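Chorismatase (Streptomyces hygroscopicus, PDB 4BPS) hydrolyses chorismate to pyruvate and a dihydroxycyclohexadiene carboxylic acid, a step in the biosynthesis of the immunosuppressants FK506 and FK520. Local coordinates at residues Thr180-His185 against Leu326-Ala331; Tyr299-Glu304 against Asp334-Ile339; Ile42-Gly47 against Val62-Arg67. One frame throughout, in Å; residues are numbered along the deposited sequence.

Interaction 1 of 3, residues Thr180-His185 against Leu326-Ala331; sequences TGIGAH and LHTDIA. With 3EB (3-(2-carboxyethyl)benzoic acid), chain B.
The hydroxyl of Thr328 reaches the carbonyl of Gly183 from almost directly above its plane: OG1 donates to Gly183 O at 2.8 Å, with a C=O...OG1 angle of only 98°. Thr328 has OG1 anti to the backbone N, which turns the hydroxyl to Gly183 and leaves CG2 to pack on Ile182 CG1. Gly183 is gripped at its amide as well, its N donating to Asp329 O at 2.8 Å. A side chain on Gly183 would meet this same carbonyl, since a modelled CB would clash with Asp329 O, so a side chain here would probably not leave room for this close approach. His185 closes the far end. Its NE2-H points straight at His327 O (2.8 Å, 163° at the hydrogen), in the ring plane and on a carbonyl lone pair, and the bond shows that NE2 carries a proton. The His185 ring also turns its edge to the face of His327, planes at 54°, while ND1 of His327 is hydrogen-bonded to Thr66. At the other end Ile182 CD1 meets Ile330 CD1 at 3.8 Å, the two side chains lying side by side, and Ile182 also touches Glu338. Ala331 CB lies 3.7 Å from Gly181 O, and both residues border the bound 3-(2-carboxyethyl)benzoic acid, Gly181 N coming within 3.4 Å of ring atom CAN. Edge strand 178-184 and the loop after strand 323-327 thus form part of the chorismatase active-site pocket.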
loop_
_atom_site.group_PDB
_atom_site.type_symbol
_atom_site.label_atom_id
_atom_site.label_comp_id
_atom_site.label_asym_id
_atom_site.label_seq_id
_atom_site.Cartn_x
_atom_site.Cartn_y
_atom_site.Cartn_z
ATOM N N THR A 180 2.300 -0.268 -2.250
ATOM C CA THR A 180 2.510 -1.702 -2.082
ATOM C C THR A 180 2.132 -2.386 -3.380
ATOM O O THR A 180 1.115 -2.028 -3.981
ATOM C CB THR A 180 1.630 -2.227 -0.960
ATOM O OG1 THR A 180 2.077 -1.621 0.254
ATOM C CG2 THR A 180 1.662 -3.747 -0.832
ATOM N N GLY A 181 2.949 -3.359 -3.805
ATOM C CA GLY A 181 2.666 -4.212 -4.956
ATOM C C GLY A 181 2.900 -5.640 -4.506
ATOM O O GLY A 181 4.045 -6.097 -4.458
ATOM N N ILE A 182 1.834 -6.340 -4.132
ATOM C CA ILE A 182 1.983 -7.582 -3.387
ATOM C C ILE A 182 1.030 -8.618 -3.962
ATOM O O ILE A 182 0.038 -8.253 -4.601
ATOM C CB ILE A 182 1.710 -7.300 -1.870
ATOM C CG1 ILE A 182 2.354 -8.353 -0.988
ATOM C CG2 ILE A 182 0.197 -7.147 -1.585
ATOM C CD1 ILE A 182 3.855 -8.198 -0.916
ATOM N N GLY A 183 1.317 -9.903 -3.746
ATOM C CA GLY A 183 0.486 -10.957 -4.310
ATOM C C GLY A 183 -0.830 -11.147 -3.593
ATOM O O GLY A 183 -1.027 -10.769 -2.434
ATOM N N ALA A 184 -1.738 -11.774 -4.323
ATOM C CA ALA A 184 -2.948 -12.351 -3.757
ATOM C C ALA A 184 -3.121 -13.754 -4.348
ATOM O O ALA A 184 -2.590 -14.067 -5.414
ATOM C CB ALA A 184 -4.169 -11.465 -4.068
ATOM N N HIS A 185 -3.932 -14.570 -3.677
ATOM C CA HIS A 185 -4.106 -15.964 -4.071
ATOM C C HIS A 185 -5.324 -16.177 -4.981
ATOM O O HIS A 185 -5.624 -17.312 -5.343
ATOM C CB HIS A 185 -4.236 -16.857 -2.837
ATOM C CG HIS A 185 -3.052 -16.774 -1.923
ATOM N ND1 HIS A 185 -1.923 -17.543 -2.102
ATOM C CD2 HIS A 185 -2.804 -15.969 -0.859
ATOM C CE1 HIS A 185 -1.039 -17.228 -1.165
ATOM N NE2 HIS A 185 -1.545 -16.271 -0.407
ATOM N N LEU A 326 0.917 -11.852 6.893
ATOM C CA LEU A 326 0.083 -12.362 5.804
ATOM C C LEU A 326 0.958 -13.241 4.914
ATOM O O LEU A 326 2.021 -12.805 4.478
ATOM C CB LEU A 326 -0.506 -11.199 5.007
ATOM C CG LEU A 326 -1.530 -10.335 5.771
ATOM C CD1 LEU A 326 -1.790 -9.029 5.015
ATOM C CD2 LEU A 326 -2.831 -11.104 5.992
ATOM N N HIS A 327 0.480 -14.449 4.623
ATOM C CA HIS A 327 1.202 -15.408 3.816
ATOM C C HIS A 327 0.844 -15.183 2.353
ATOM O O HIS A 327 -0.274 -15.554 1.938
ATOM C CB HIS A 327 0.823 -16.808 4.252
ATOM C CG HIS A 327 1.431 -17.863 3.408
ATOM N ND1 HIS A 327 0.798 -19.054 3.144
ATOM C CD2 HIS A 327 2.605 -17.883 2.730
ATOM C CE1 HIS A 327 1.572 -19.777 2.355
ATOM N NE2 HIS A 327 2.669 -19.089 2.085
ATOM N N THR A 328 1.732 -14.560 1.582
ATOM C CA THR A 328 1.435 -14.235 0.194
ATOM C C THR A 328 2.743 -13.885 -0.531
ATOM O O THR A 328 3.764 -13.623 0.096
ATOM C CB THR A 328 0.412 -13.087 0.137
ATOM O OG1 THR A 328 -0.217 -13.082 -1.151
ATOM C CG2 THR A 328 1.060 -11.731 0.434
ATOM N N ASP A 329 2.693 -13.919 -1.856
ATOM C CA ASP A 329 3.875 -13.685 -2.677
ATOM C C ASP A 329 4.254 -12.207 -2.789
ATOM O O ASP A 329 3.439 -11.309 -2.532
ATOM C CB ASP A 329 3.653 -14.245 -4.075
ATOM C CG ASP A 329 3.693 -15.778 -4.137
ATOM O OD1 ASP A 329 3.957 -16.451 -3.135
ATOM O OD2 ASP A 329 3.526 -16.320 -5.234
ATOM N N ILE A 330 5.523 -11.987 -3.158
ATOM C CA ILE A 330 6.103 -10.660 -3.285
ATOM C C ILE A 330 6.348 -10.347 -4.784
ATOM O O ILE A 330 6.358 -11.251 -5.627
ATOM C CB ILE A 330 7.451 -10.582 -2.504
ATOM C CG1 ILE A 330 7.392 -11.384 -1.181
ATOM C CG2 ILE A 330 7.893 -9.107 -2.298
ATOM C CD1 ILE A 330 6.427 -10.850 -0.119
ATOM N N ALA A 331 6.563 -9.070 -5.121
ATOM C CA ALA A 331 6.649 -8.646 -6.515
ATOM C C ALA A 331 7.736 -9.339 -7.331
ATOM O O ALA A 331 7.560 -9.475 -8.543
ATOM C CB ALA A 331 6.870 -7.133 -6.583
HETATM C C 3EB B . 10.736 -2.937 -4.486
HETATM O O 3EB B . 10.783 -2.755 -5.707
HETATM C CA 3EB B . 9.985 -4.090 -3.880
HETATM O OAB 3EB B . 5.004 -2.116 -7.565
HETATM O OAD 3EB B . 3.767 -0.889 -6.191
HETATM C CAE 3EB B . 7.521 -2.424 -3.220
HETATM C CAF 3EB B . 6.545 -1.445 -3.084
HETATM C CAG 3EB B . 7.600 -3.188 -4.386
HETATM C CAH 3EB B . 5.630 -1.220 -4.098
HETATM C CAL 3EB B . 4.769 -1.666 -6.425
HETATM C CAM 3EB B . 6.682 -2.934 -5.405
HETATM C CAN 3EB B . 5.707 -1.945 -5.283
HETATM O OXT 3EB B . 11.375 -2.189 -3.652
HETATM C C2 3EB B . 8.614 -4.309 -4.552
#

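Interaction 2 of 3, residues Tyr299-Glu304 against Asp334-Ile339; sequences YVRRRE and DLLVEI. With 3EB (3-(2-carboxyethyl)benzoic acid), chain B.
An antiparallel strand pairing joins the end of strand 296-300 to the start of strand 337-343, which carries the catalytic proton acceptor Glu338. Tyr299 and Glu338 form a hydrogen-bonded pair, Tyr299 N to Glu338 O at 2.8 Å and Glu338 N to Tyr299 O at 2.9 Å. Val300 and Val337 follow as a non-hydrogen-bonded pair, their CG2 methyls 4.4 Å apart. Beyond the strands Arg301 continues the link: its N donates to Leu336 O at 3.0 Å, and a water bridges that carbonyl to Arg302 N. The Arg301 side chain runs extended through CD and then bends at chi3 (-63°), and NE donates to Leu335 O at 2.9 Å, with the oxygen at the guanidinium edge and only 4° out of its plane. NH2 adds a weak bond to this oxygen, and its stronger partner is Asn145. An alanine in place of Arg301 would probably leave Leu335 O without these side-chain donors and Asn145 OD1 without its guanidinium partner, so that the loop before Glu338 would be held less firmly. Glu338 OE2 lies 3.2 Å from atom CA of the bound 3-(2-carboxyethyl)benzoic acid. On the Tyr299-Glu338 face lies strand 178-184, with Ile182 touching both side chains; helix 259-274 packs on Leu336 and Val337, and strand 239-249 lies against Leu335 and Glu338.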
loop_
_atom_site.group_PDB
_atom_site.type_symbol
_atom_site.label_atom_id
_atom_site.label_comp_id
_atom_site.label_asym_id
_atom_site.label_seq_id
_atom_site.Cartn_x
_atom_site.Cartn_y
_atom_site.Cartn_z
ATOM N N TYR A 299 4.376 -9.214 4.898
ATOM C CA TYR A 299 4.030 -10.198 3.889
ATOM C C TYR A 299 5.152 -11.197 3.784
ATOM O O TYR A 299 6.319 -10.791 3.673
ATOM C CB TYR A 299 3.854 -9.499 2.553
ATOM C CG TYR A 299 2.889 -8.329 2.544
ATOM C CD1 TYR A 299 1.507 -8.529 2.556
ATOM C CD2 TYR A 299 3.351 -7.009 2.472
ATOM C CE1 TYR A 299 0.619 -7.457 2.491
ATOM C CE2 TYR A 299 2.477 -5.925 2.406
ATOM C CZ TYR A 299 1.104 -6.163 2.411
ATOM O OH TYR A 299 0.197 -5.140 2.315
ATOM N N VAL A 300 4.821 -12.491 3.844
ATOM C CA VAL A 300 5.829 -13.544 3.889
ATOM C C VAL A 300 5.492 -14.599 2.855
ATOM O O VAL A 300 4.377 -15.141 2.838
ATOM C CB VAL A 300 5.881 -14.206 5.288
ATOM C CG1 VAL A 300 6.975 -15.247 5.350
ATOM C CG2 VAL A 300 6.109 -13.128 6.387
ATOM N N ARG A 301 6.458 -14.903 1.984
ATOM C CA ARG A 301 6.209 -15.798 0.856
ATOM C C ARG A 301 5.926 -17.247 1.269
ATOM O O ARG A 301 5.003 -17.877 0.725
ATOM C CB ARG A 301 7.406 -15.752 -0.101
ATOM C CG ARG A 301 7.319 -16.771 -1.257
ATOM C CD ARG A 301 8.480 -16.599 -2.229
ATOM N NE ARG A 301 8.468 -15.299 -2.888
ATOM C CZ ARG A 301 7.728 -15.010 -3.964
ATOM N NH1 ARG A 301 6.969 -15.936 -4.549
ATOM N NH2 ARG A 301 7.733 -13.761 -4.436
ATOM N N ARG A 302 6.756 -17.791 2.159
ATOM C CA ARG A 302 6.656 -19.201 2.552
ATOM C C ARG A 302 6.021 -19.382 3.921
ATOM O O ARG A 302 6.411 -18.715 4.883
ATOM C CB ARG A 302 8.035 -19.857 2.615
ATOM C CG ARG A 302 8.827 -19.766 1.322
ATOM C CD ARG A 302 9.948 -20.817 1.310
ATOM N NE ARG A 302 10.791 -20.720 2.504
ATOM C CZ ARG A 302 11.728 -21.601 2.859
ATOM N NH1 ARG A 302 11.962 -22.684 2.115
ATOM N NH2 ARG A 302 12.432 -21.414 3.989
ATOM N N ARG A 303 5.043 -20.286 4.026
ATOM C CA ARG A 303 4.427 -20.578 5.313
ATOM C C ARG A 303 5.473 -20.939 6.359
ATOM O O ARG A 303 5.396 -20.519 7.504
ATOM C CB ARG A 303 3.382 -21.692 5.128
ATOM C CG ARG A 303 2.825 -22.314 6.378
ATOM C CD ARG A 303 2.203 -21.313 7.279
ATOM N NE ARG A 303 1.079 -20.640 6.647
ATOM C CZ ARG A 303 0.481 -19.573 7.172
ATOM N NH1 ARG A 303 0.926 -19.055 8.332
ATOM N NH2 ARG A 303 -0.577 -19.025 6.564
ATOM N N GLU A 304 6.486 -21.709 5.956
ATOM C CA GLU A 304 7.492 -22.178 6.889
ATOM C C GLU A 304 8.396 -21.050 7.392
ATOM O O GLU A 304 9.169 -21.268 8.307
ATOM C CB GLU A 304 8.335 -23.306 6.258
ATOM C CG GLU A 304 9.184 -22.863 5.055
ATOM C CD GLU A 304 9.412 -23.972 4.018
ATOM O OE1 GLU A 304 10.120 -24.948 4.341
ATOM O OE2 GLU A 304 8.910 -23.876 2.878
ATOM N N ASP A 334 12.325 -13.770 -6.028
ATOM C CA ASP A 334 13.398 -13.914 -5.043
ATOM C C ASP A 334 13.283 -13.035 -3.798
ATOM O O ASP A 334 14.136 -13.131 -2.911
ATOM C CB ASP A 334 14.788 -13.772 -5.688
ATOM C CG ASP A 334 15.083 -12.388 -6.238
ATOM O OD1 ASP A 334 14.368 -11.409 -5.928
ATOM O OD2 ASP A 334 16.118 -12.281 -6.947
ATOM N N LEU A 335 12.229 -12.231 -3.713
ATOM C CA LEU A 335 11.920 -11.527 -2.476
ATOM C C LEU A 335 11.023 -12.415 -1.633
ATOM O O LEU A 335 10.038 -12.978 -2.126
ATOM C CB LEU A 335 11.277 -10.166 -2.758
ATOM C CG LEU A 335 12.206 -9.169 -3.468
ATOM C CD1 LEU A 335 11.421 -7.928 -3.880
ATOM C CD2 LEU A 335 13.423 -8.793 -2.601
ATOM N N LEU A 336 11.369 -12.513 -0.353
ATOM C CA LEU A 336 10.779 -13.488 0.546
ATOM C C LEU A 336 9.902 -12.877 1.630
ATOM O O LEU A 336 9.168 -13.594 2.326
ATOM C CB LEU A 336 11.906 -14.278 1.222
ATOM C CG LEU A 336 12.894 -14.940 0.252
ATOM C CD1 LEU A 336 14.062 -15.549 1.007
ATOM C CD2 LEU A 336 12.192 -15.976 -0.601
ATOM N N VAL A 337 10.017 -11.555 1.812
ATOM C CA VAL A 337 9.346 -10.857 2.902
ATOM C C VAL A 337 9.306 -9.375 2.577
ATOM O O VAL A 337 10.237 -8.849 1.942
ATOM C CB VAL A 337 10.092 -11.100 4.241
ATOM C CG1 VAL A 337 11.595 -10.703 4.175
ATOM C CG2 VAL A 337 9.377 -10.383 5.412
ATOM N N GLU A 338 8.236 -8.690 2.984
ATOM C CA GLU A 338 8.205 -7.235 2.930
ATOM C C GLU A 338 7.390 -6.717 4.108
ATOM O O GLU A 338 6.539 -7.437 4.644
ATOM C CB GLU A 338 7.527 -6.717 1.674
ATOM C CG GLU A 338 8.342 -6.849 0.448
ATOM C CD GLU A 338 7.676 -6.149 -0.713
ATOM O OE1 GLU A 338 6.411 -6.041 -0.704
ATOM O OE2 GLU A 338 8.370 -5.705 -1.635
ATOM N N ILE A 339 7.637 -5.468 4.487
ATOM C CA ILE A 339 6.958 -4.849 5.601
ATOM C C ILE A 339 6.502 -3.447 5.205
ATOM O O ILE A 339 7.288 -2.682 4.639
ATOM C CB ILE A 339 7.881 -4.749 6.830
ATOM C CG1 ILE A 339 8.512 -6.103 7.160
ATOM C CG2 ILE A 339 7.116 -4.210 8.039
ATOM C CD1 ILE A 339 9.954 -6.203 6.832
HETATM C C 3EB B . 10.736 -2.937 -4.486
HETATM O O 3EB B . 10.783 -2.755 -5.707
HETATM C CA 3EB B . 9.985 -4.090 -3.880
HETATM O OAB 3EB B . 5.004 -2.116 -7.565
HETATM O OAD 3EB B . 3.767 -0.889 -6.191
HETATM C CAE 3EB B . 7.521 -2.424 -3.220
HETATM C CAF 3EB B . 6.545 -1.445 -3.084
HETATM C CAG 3EB B . 7.600 -3.188 -4.386
HETATM C CAH 3EB B . 5.630 -1.220 -4.098
HETATM C CAL 3EB B . 4.769 -1.666 -6.425
HETATM C CAM 3EB B . 6.682 -2.934 -5.405
HETATM C CAN 3EB B . 5.707 -1.945 -5.283
HETATM O OXT 3EB B . 11.375 -2.189 -3.652
HETATM C C2 3EB B . 8.614 -4.309 -4.552
HETATM O O HOH W 1 9.185 -16.460 2.769
#

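Interaction 3 of 3, residues Ile42-Gly47 against Val62-Arg67; sequences IEHGTG and VHTTTR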
loop_
_atom_site.group_PDB
_atom_site.type_symbol
_atom_site.label_atom_id
_atom_site.label_comp_id
_atom_site.label_asym_id
_atom_site.label_seq_id
_atom_site.Cartn_x
_atom_site.Cartn_y
_atom_site.Cartn_z
ATOM N N ILE A 42 -10.762 -2.813 4.302
ATOM C CA ILE A 42 -10.185 -3.860 3.461
ATOM C C ILE A 42 -10.077 -5.125 4.300
ATOM O O ILE A 42 -9.385 -5.143 5.323
ATOM C CB ILE A 42 -8.783 -3.467 2.937
ATOM C CG1 ILE A 42 -8.844 -2.130 2.179
ATOM C CG2 ILE A 42 -8.204 -4.597 2.104
ATOM C CD1 ILE A 42 -9.722 -2.139 0.935
ATOM N N GLU A 43 -10.791 -6.161 3.870
ATOM C CA GLU A 43 -10.789 -7.444 4.584
ATOM C C GLU A 43 -9.718 -8.366 4.022
ATOM O O GLU A 43 -9.817 -8.852 2.897
ATOM C CB GLU A 43 -12.164 -8.106 4.475
ATOM C CG GLU A 43 -13.252 -7.202 5.017
ATOM C CD GLU A 43 -14.625 -7.795 4.910
ATOM O OE1 GLU A 43 -14.894 -8.518 3.930
ATOM O OE2 GLU A 43 -15.452 -7.522 5.800
ATOM N N HIS A 44 -8.656 -8.586 4.795
ATOM C CA HIS A 44 -7.593 -9.517 4.421
ATOM C C HIS A 44 -7.963 -10.900 4.888
ATOM O O HIS A 44 -8.329 -11.092 6.035
ATOM C CB HIS A 44 -6.287 -9.101 5.104
ATOM C CG HIS A 44 -5.773 -7.797 4.600
ATOM N ND1 HIS A 44 -5.081 -7.682 3.411
ATOM C CD2 HIS A 44 -5.920 -6.547 5.100
ATOM C CE1 HIS A 44 -4.815 -6.400 3.213
ATOM N NE2 HIS A 44 -5.303 -5.694 4.225
ATOM N N GLY A 45 -7.888 -11.885 4.014
ATOM C CA GLY A 45 -8.317 -13.216 4.394
ATOM C C GLY A 45 -8.098 -14.195 3.254
ATOM O O GLY A 45 -7.226 -13.985 2.398
ATOM N N THR A 46 -8.921 -15.237 3.241
ATOM C CA THR A 46 -8.739 -16.367 2.351
ATOM C C THR A 46 -9.727 -16.374 1.170
ATOM O O THR A 46 -9.992 -17.416 0.565
ATOM C CB THR A 46 -8.815 -17.702 3.130
ATOM O OG1 THR A 46 -10.118 -17.805 3.728
ATOM C CG2 THR A 46 -7.749 -17.795 4.191
ATOM N N GLY A 47 -10.196 -15.199 0.768
ATOM C CA GLY A 47 -11.055 -15.089 -0.391
ATOM C C GLY A 47 -11.188 -13.632 -0.807
ATOM O O GLY A 47 -10.489 -12.750 -0.286
ATOM N N VAL A 62 -9.724 -8.971 0.072
ATOM C CA VAL A 62 -8.633 -9.427 -0.786
ATOM C C VAL A 62 -8.031 -10.703 -0.222
ATOM O O VAL A 62 -8.024 -10.932 1.001
ATOM C CB VAL A 62 -7.534 -8.321 -0.959
ATOM C CG1 VAL A 62 -8.081 -7.166 -1.790
ATOM C CG2 VAL A 62 -7.002 -7.832 0.412
ATOM N N HIS A 63 -7.569 -11.544 -1.130
ATOM C CA HIS A 63 -7.115 -12.889 -0.767
ATOM C C HIS A 63 -5.606 -12.858 -0.506
ATOM O O HIS A 63 -4.796 -13.347 -1.298
ATOM C CB HIS A 63 -7.509 -13.880 -1.854
ATOM C CG HIS A 63 -7.341 -15.318 -1.463
ATOM N ND1 HIS A 63 -7.893 -16.347 -2.188
ATOM C CD2 HIS A 63 -6.661 -15.894 -0.436
ATOM C CE1 HIS A 63 -7.576 -17.494 -1.614
ATOM N NE2 HIS A 63 -6.827 -17.248 -0.550
ATOM N N THR A 64 -5.253 -12.268 0.628
ATOM C CA THR A 64 -3.860 -11.983 0.945
ATOM C C THR A 64 -3.247 -12.933 1.972
ATOM O O THR A 64 -2.078 -12.756 2.348
ATOM C CB THR A 64 -3.705 -10.558 1.414
ATOM O OG1 THR A 64 -4.721 -10.307 2.396
ATOM C CG2 THR A 64 -3.833 -9.583 0.235
ATOM N N THR A 65 -3.985 -13.967 2.390
ATOM C CA THR A 65 -3.374 -15.007 3.208
ATOM C C THR A 65 -4.083 -16.338 3.014
ATOM O O THR A 65 -5.057 -16.416 2.273
ATOM C CB THR A 65 -3.255 -14.569 4.681
ATOM O OG1 THR A 65 -2.262 -15.410 5.312
ATOM C CG2 THR A 65 -4.620 -14.618 5.381
ATOM N N THR A 66 -3.551 -17.384 3.642
ATOM C CA THR A 66 -3.964 -18.754 3.356
ATOM C C THR A 66 -4.569 -19.469 4.553
ATOM O O THR A 66 -4.932 -20.632 4.434
ATOM C CB THR A 66 -2.783 -19.584 2.817
ATOM O OG1 THR A 66 -1.757 -19.618 3.809
ATOM C CG2 THR A 66 -2.245 -18.993 1.519
ATOM N N ARG A 67 -4.672 -18.793 5.698
ATOM C CA ARG A 67 -5.337 -19.363 6.880
ATOM C C ARG A 67 -6.366 -18.364 7.399
ATOM O O ARG A 67 -6.069 -17.166 7.553
ATOM C CB ARG A 67 -4.356 -19.626 8.004
ATOM C CG ARG A 67 -3.368 -20.734 7.750
ATOM C CD ARG A 67 -2.423 -20.824 8.931
ATOM N NE ARG A 67 -3.130 -21.131 10.177
ATOM C CZ ARG A 67 -3.398 -22.359 10.611
ATOM N NH1 ARG A 67 -3.004 -23.417 9.907
ATOM N NH2 ARG A 67 -4.045 -22.531 11.757
#
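A parallel strand pairing between 38-44 and 57-62, in the mixed sheet that also holds strand 72-77, runs out here into two loops that remain bonded to each other. Val62 N donates to Glu43 O at 2.8 Å and Gly45 N to Val62 O at 3.2 Å, so the two bonds straddle His44, as a parallel bridge of His44 with Val62 requires. The His44 and Val62 side chains lie side by side on one face, Val62 CG2 being 3.6 Å from His44 ND1. Val62 CG2 also reaches Ile42 CG2, at 3.8 Å. Past the bridge, Thr64 OG1 and His44 ND1 are hydrogen-bonded at 2.8 Å, the oxygen at the ring edge and near its plane. With OG1 between its backbone N and carbonyl carbon (chi1 48°), Thr64 presents the hydroxyl to the ring. NE2 of His44 bonds to Glu74, so both ring nitrogens are engaged, which limits the ring's rotation. His63, centre of an inverse gamma turn, spreads one ring face under the Thr46-Gly47 peptide: Thr46 O stands 3.2 Å above the plane, offset toward the rim, and Gly47 CA makes a CH-pi contact at 4.1 Å from the centroid. Farther along, Thr65 N donates to Gly45 O at 3.2 Å. One residue, Val62, bonding through both N-H and C=O to the two residues flanking its partner His44 is the signature of parallel beta pairing, here at the ends of two inner strands of a mixed sheet.

Overall arrangement
The three contacts form a connected series that approaches the ligand from interaction 3 to interactions 1 and 2. Interactions 1 and 2, with centres about 8 Å apart, reach the same sheet through strands 323-327, 296-300 and 337-343, whereas 180-185 lies on the edge strand of another; Leu326 O is 2.9 Å from Val300 N and Thr328 N 3.0 Å from Val300 O. Both touch the bound 3-(2-carboxyethyl)benzoic acid. Interaction 3 lies about 10 Å from interaction 1, centre to centre, and meets it through His327 ND1 and Thr66 OG1, 2.7 Å apart, and His185 N and His63 O, 2.8 Å apart. Arg303 NH2 reaches Thr66 OG1 at 3.1 Å, tying interaction 2 to interaction 3. The Thr64 side chain is about 11 Å from that of Glu338.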